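Local coordinates for 433aa long hypothetical phosphoribosylglycinamide formyl transferase (Pyrococcus horikoshii, PDB 2DWC), which probably belongs to the PurT-like ATP-grasp proteins, combining a Rossmann-type pre-ATP-grasp domain with an ATP-grasp domain, and carries bound adenosine-5'-diphosphate, at residues B[21-27]-B[43-49]; B[82-88]-B[106-110]. One frame throughout, in Å; residues are numbered along the deposited sequence.

Contact 1: residues B[21-27]-B[43-49]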
# COMPACT_ATOMS: atom_id res chain seq x y z
N LYS B 21 10.39 -0.91 16.26
CA LYS B 21 8.99 -0.67 16.65
C LYS B 21 8.66 0.83 16.61
O LYS B 21 9.46 1.66 17.06
CB LYS B 21 8.79 -1.18 18.10
CG LYS B 21 7.32 -1.05 18.61
CD LYS B 21 7.30 -1.35 20.13
CE LYS B 21 7.67 -2.80 20.36
NZ LYS B 21 7.67 -3.12 21.84
N ILE B 22 7.53 1.17 16.01
CA ILE B 22 7.11 2.57 16.05
C ILE B 22 5.87 2.66 16.92
O ILE B 22 5.11 1.70 17.02
CB ILE B 22 6.76 3.12 14.65
CG1 ILE B 22 5.61 2.30 14.00
CG2 ILE B 22 8.05 3.12 13.79
CD1 ILE B 22 5.18 2.92 12.63
N LEU B 23 5.68 3.83 17.56
CA LEU B 23 4.54 4.06 18.43
C LEU B 23 3.80 5.26 17.82
O LEU B 23 4.33 6.38 17.80
CB LEU B 23 5.02 4.41 19.87
CG LEU B 23 3.87 4.63 20.84
CD1 LEU B 23 3.06 3.34 21.06
CD2 LEU B 23 4.46 5.13 22.17
N LEU B 24 2.61 4.98 17.27
CA LEU B 24 1.80 6.04 16.66
C LEU B 24 0.91 6.70 17.72
O LEU B 24 0.11 6.01 18.35
CB LEU B 24 0.88 5.42 15.58
CG LEU B 24 1.68 4.79 14.42
CD1 LEU B 24 0.70 4.11 13.48
CD2 LEU B 24 2.42 5.88 13.61
N LEU B 25 1.09 8.00 17.99
CA LEU B 25 0.21 8.69 18.95
C LEU B 25 -0.83 9.39 18.08
O LEU B 25 -0.61 10.51 17.57
CB LEU B 25 1.01 9.66 19.81
CG LEU B 25 2.10 8.94 20.64
CD1 LEU B 25 2.75 10.01 21.61
CD2 LEU B 25 1.55 7.74 21.50
N GLY B 26 -2.00 8.73 17.92
CA GLY B 26 -3.00 9.23 16.98
C GLY B 26 -3.06 8.15 15.92
O GLY B 26 -2.05 7.85 15.26
N SER B 27 -4.25 7.55 15.74
CA SER B 27 -4.38 6.42 14.84
C SER B 27 -5.39 6.65 13.74
O SER B 27 -6.11 5.73 13.36
CB SER B 27 -4.77 5.17 15.66
OG SER B 27 -3.75 4.90 16.64
N VAL B 43 8.27 -3.89 10.12
CA VAL B 43 8.48 -3.08 11.32
C VAL B 43 7.24 -3.21 12.22
O VAL B 43 6.10 -3.17 11.75
CB VAL B 43 8.73 -1.62 10.95
CG1 VAL B 43 8.75 -0.73 12.23
CG2 VAL B 43 10.15 -1.53 10.25
N GLU B 44 7.49 -3.38 13.53
CA GLU B 44 6.41 -3.59 14.47
C GLU B 44 5.71 -2.27 14.75
O GLU B 44 6.35 -1.25 14.97
CB GLU B 44 6.99 -4.18 15.77
CG GLU B 44 5.89 -4.73 16.73
CD GLU B 44 6.43 -5.77 17.72
OE1 GLU B 44 6.00 -5.73 18.90
OE2 GLU B 44 7.25 -6.63 17.33
N VAL B 45 4.37 -2.29 14.81
CA VAL B 45 3.59 -1.06 15.01
C VAL B 45 2.67 -1.12 16.22
O VAL B 45 1.89 -2.07 16.35
CB VAL B 45 2.64 -0.80 13.80
CG1 VAL B 45 1.87 0.52 13.97
CG2 VAL B 45 3.47 -0.74 12.52
N VAL B 46 2.75 -0.11 17.08
CA VAL B 46 1.84 -0.04 18.22
C VAL B 46 1.10 1.29 17.97
O VAL B 46 1.73 2.33 17.75
CB VAL B 46 2.60 0.00 19.52
CG1 VAL B 46 1.62 0.18 20.67
CG2 VAL B 46 3.32 -1.29 19.69
N ALA B 47 -0.23 1.22 17.97
CA ALA B 47 -1.06 2.39 17.66
C ALA B 47 -1.85 2.83 18.88
O ALA B 47 -2.52 2.00 19.50
CB ALA B 47 -2.04 1.99 16.52
N VAL B 48 -1.83 4.12 19.15
CA VAL B 48 -2.54 4.68 20.31
C VAL B 48 -3.56 5.72 19.88
O VAL B 48 -3.32 6.51 18.95
CB VAL B 48 -1.50 5.39 21.25
CG1 VAL B 48 -2.17 5.89 22.58
CG2 VAL B 48 -0.35 4.41 21.56
N ASP B 49 -4.71 5.73 20.54
CA ASP B 49 -5.67 6.79 20.30
C ASP B 49 -6.70 6.79 21.43
O ASP B 49 -6.60 6.00 22.37
CB ASP B 49 -6.36 6.67 18.92
CG ASP B 49 -6.72 8.04 18.34
OD1 ASP B 49 -7.27 8.92 19.08
OD2 ASP B 49 -6.52 8.25 17.11
O HOH W 1 8.04 -5.78 21.29

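Contact 2: residues B[82-88]-B[106-110]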
# COMPACT_ATOMS: atom_id res chain seq x y z
N LYS B 82 8.93 0.82 24.70
CA LYS B 82 10.31 1.27 24.38
C LYS B 82 10.51 1.27 22.88
O LYS B 82 11.37 0.58 22.33
CB LYS B 82 11.31 0.35 25.08
CG LYS B 82 11.07 0.35 26.57
CD LYS B 82 12.23 -0.26 27.36
CE LYS B 82 12.10 0.09 28.84
NZ LYS B 82 11.03 -0.73 29.44
N PRO B 83 9.72 2.12 22.19
CA PRO B 83 9.77 2.22 20.74
C PRO B 83 11.03 2.91 20.18
O PRO B 83 11.66 3.68 20.90
CB PRO B 83 8.51 3.01 20.43
CG PRO B 83 8.40 3.94 21.52
CD PRO B 83 8.80 3.12 22.77
N ASP B 84 11.35 2.61 18.90
CA ASP B 84 12.48 3.30 18.21
C ASP B 84 12.08 4.70 17.76
O ASP B 84 12.96 5.54 17.48
CB ASP B 84 12.90 2.46 16.99
CG ASP B 84 13.50 1.13 17.43
OD1 ASP B 84 12.79 0.11 17.45
OD2 ASP B 84 14.68 1.11 17.87
N ALA B 85 10.78 4.94 17.59
CA ALA B 85 10.28 6.26 17.23
C ALA B 85 8.90 6.44 17.77
O ALA B 85 8.08 5.51 17.69
CB ALA B 85 10.25 6.45 15.69
N ILE B 86 8.65 7.62 18.35
CA ILE B 86 7.32 8.03 18.88
C ILE B 86 6.85 9.06 17.85
O ILE B 86 7.48 10.10 17.67
CB ILE B 86 7.51 8.67 20.25
CG1 ILE B 86 8.05 7.61 21.18
CG2 ILE B 86 6.15 9.27 20.75
CD1 ILE B 86 8.34 8.16 22.60
N ILE B 87 5.77 8.73 17.17
CA ILE B 87 5.23 9.49 16.04
C ILE B 87 3.89 10.13 16.35
O ILE B 87 2.84 9.48 16.26
CB ILE B 87 5.09 8.53 14.83
CG1 ILE B 87 6.43 7.83 14.55
CG2 ILE B 87 4.63 9.30 13.59
CD1 ILE B 87 6.45 6.81 13.36
N PRO B 88 3.91 11.40 16.74
CA PRO B 88 2.66 12.11 17.05
C PRO B 88 1.93 12.37 15.74
O PRO B 88 2.53 12.89 14.80
CB PRO B 88 3.12 13.42 17.69
CG PRO B 88 4.57 13.30 17.93
CD PRO B 88 5.10 12.25 16.94
N TYR B 106 14.10 8.68 24.38
CA TYR B 106 13.24 8.06 23.37
C TYR B 106 13.10 9.08 22.27
O TYR B 106 12.84 10.27 22.55
CB TYR B 106 11.84 7.76 23.92
CG TYR B 106 11.90 6.66 24.95
CD1 TYR B 106 11.92 6.97 26.30
CD2 TYR B 106 12.01 5.33 24.56
CE1 TYR B 106 12.06 5.98 27.26
CE2 TYR B 106 12.14 4.31 25.53
CZ TYR B 106 12.17 4.66 26.86
OH TYR B 106 12.31 3.69 27.82
N PHE B 107 13.11 8.61 21.02
CA PHE B 107 13.10 9.49 19.87
C PHE B 107 11.69 9.98 19.48
O PHE B 107 10.88 9.23 18.93
CB PHE B 107 13.78 8.77 18.68
CG PHE B 107 13.85 9.61 17.43
CD1 PHE B 107 14.23 10.97 17.51
CD2 PHE B 107 13.54 9.06 16.19
CE1 PHE B 107 14.30 11.77 16.35
CE2 PHE B 107 13.62 9.88 15.01
CZ PHE B 107 14.00 11.24 15.12
N VAL B 108 11.42 11.24 19.79
CA VAL B 108 10.16 11.91 19.46
C VAL B 108 10.35 12.64 18.13
O VAL B 108 11.33 13.40 17.95
CB VAL B 108 9.79 12.89 20.57
CG1 VAL B 108 8.52 13.67 20.22
CG2 VAL B 108 9.60 12.11 21.89
N VAL B 109 9.42 12.41 17.21
CA VAL B 109 9.49 12.94 15.84
C VAL B 109 8.72 14.23 15.62
O VAL B 109 7.57 14.34 16.05
CB VAL B 109 8.87 11.89 14.88
CG1 VAL B 109 8.65 12.48 13.46
CG2 VAL B 109 9.78 10.64 14.85
N PRO B 110 9.35 15.23 14.98
CA PRO B 110 10.73 15.30 14.46
C PRO B 110 11.65 15.57 15.65
O PRO B 110 12.83 15.17 15.66
CB PRO B 110 10.65 16.43 13.43
CG PRO B 110 9.62 17.35 14.03
CD PRO B 110 8.55 16.40 14.56
O HOH W 2 13.61 5.72 20.91

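Contact 1: residues B[21-27]-B[43-49]
In a beta-alpha-beta unit of the Rossmann-type pre-ATP-grasp domain, strands 21-25 and 44-49 run parallel, with helix 29-40 as their crossover. The amide N and carbonyl O of I22 and of L24 each bond to strand 44-49, and G26 N continues the ladder to V48 O. Helix 29-40 covers the face of I22 and V45, where I22 CG1 lies 4.0 Å from V45 CG2; beta-branched residues suit such an extended backbone. On the other face, toward helix 71-81, L23 has CG opposite the backbone N (chi1 -179°), which lets CD1 wedge against V46 CG1 at a tight 3.5 Å and V48 CG2 at 3.6 Å. Near the N-terminal ends of the segments, K21 and E44 lie side by side, and one water bridges K21 NZ and E44 OE1, but their salt bridges go to E81 and R62 respectively. G26, with a positive phi that suits glycine, begins a turn consistent with a GxGxxG motif. There S27 OG bonds weakly to V48 O, while S27 N makes a nearly straight bond (173°) to D49 OD2 at 2.7 Å, meeting the oxygen on its anti side, 33° out of the carboxylate plane.

Contact 2: residues B[82-88]-B[106-110]
The backbones of 82-88 and 106-110 meet in a single bridge, in which I86 uses both its polar atoms: I86 N bonds to F107 O at 2.8 Å, and I86 O accepts V109 N at 3.1 Å. A water extends the join, donating to P83 O and accepting from F107 N. The I86 side chain crosses that of Y106, CD1 lying 3.8 Å from Y106 CB. Strand 85-88 is an outermost strand of the parallel sheet in the Rossmann-type pre-ATP-grasp domain, and the loop between helices 95-103 and 112-118 runs beside it. K82, with the positive phi of a residue leaving helix 71-81, brings its CA to 3.7 Å from Y106 CE2. Its aliphatic chain crosses the Y106 hydroxyl, while NZ bonds to E79 O; a long, flexible residue suits this solvent-exposed position. P83 O comes near the plane of the Y106 ring at its edge. D84 O lies 3.5 Å from F107 CB and in plane at the edge of the F107 ring. The CA–CB bond of V109 points toward 82-88, and CG2 meets A85 CB at 4.3 Å; helix 313-322 covers both V109 and I87. P88, which has no N-H to offer, sets CD 3.4 Å from V109 O.

Strand 21-25 ties the two contacts together: it pairs with 44-49 in contact 1 and with 82-88 of contact 2, where K21 O probably accepts D84 N and L23 O probably accepts I87 N. Packing also joins them, L25 CD1 lying 3.6 Å from I86 CG2. Both are largely buried, but contact 1 is a regular ladder inside the sheet, with small and branched apolar residues between helices and charges only at its ends. Contact 2 lies at the sheet's margin, where a loop runs beside the outermost strand 85-88 and makes a single bridge to it; two direct backbone bonds, a water, aromatic rings and prolines do the work, and K82 reaches the surface. Helix 71-81 touches both.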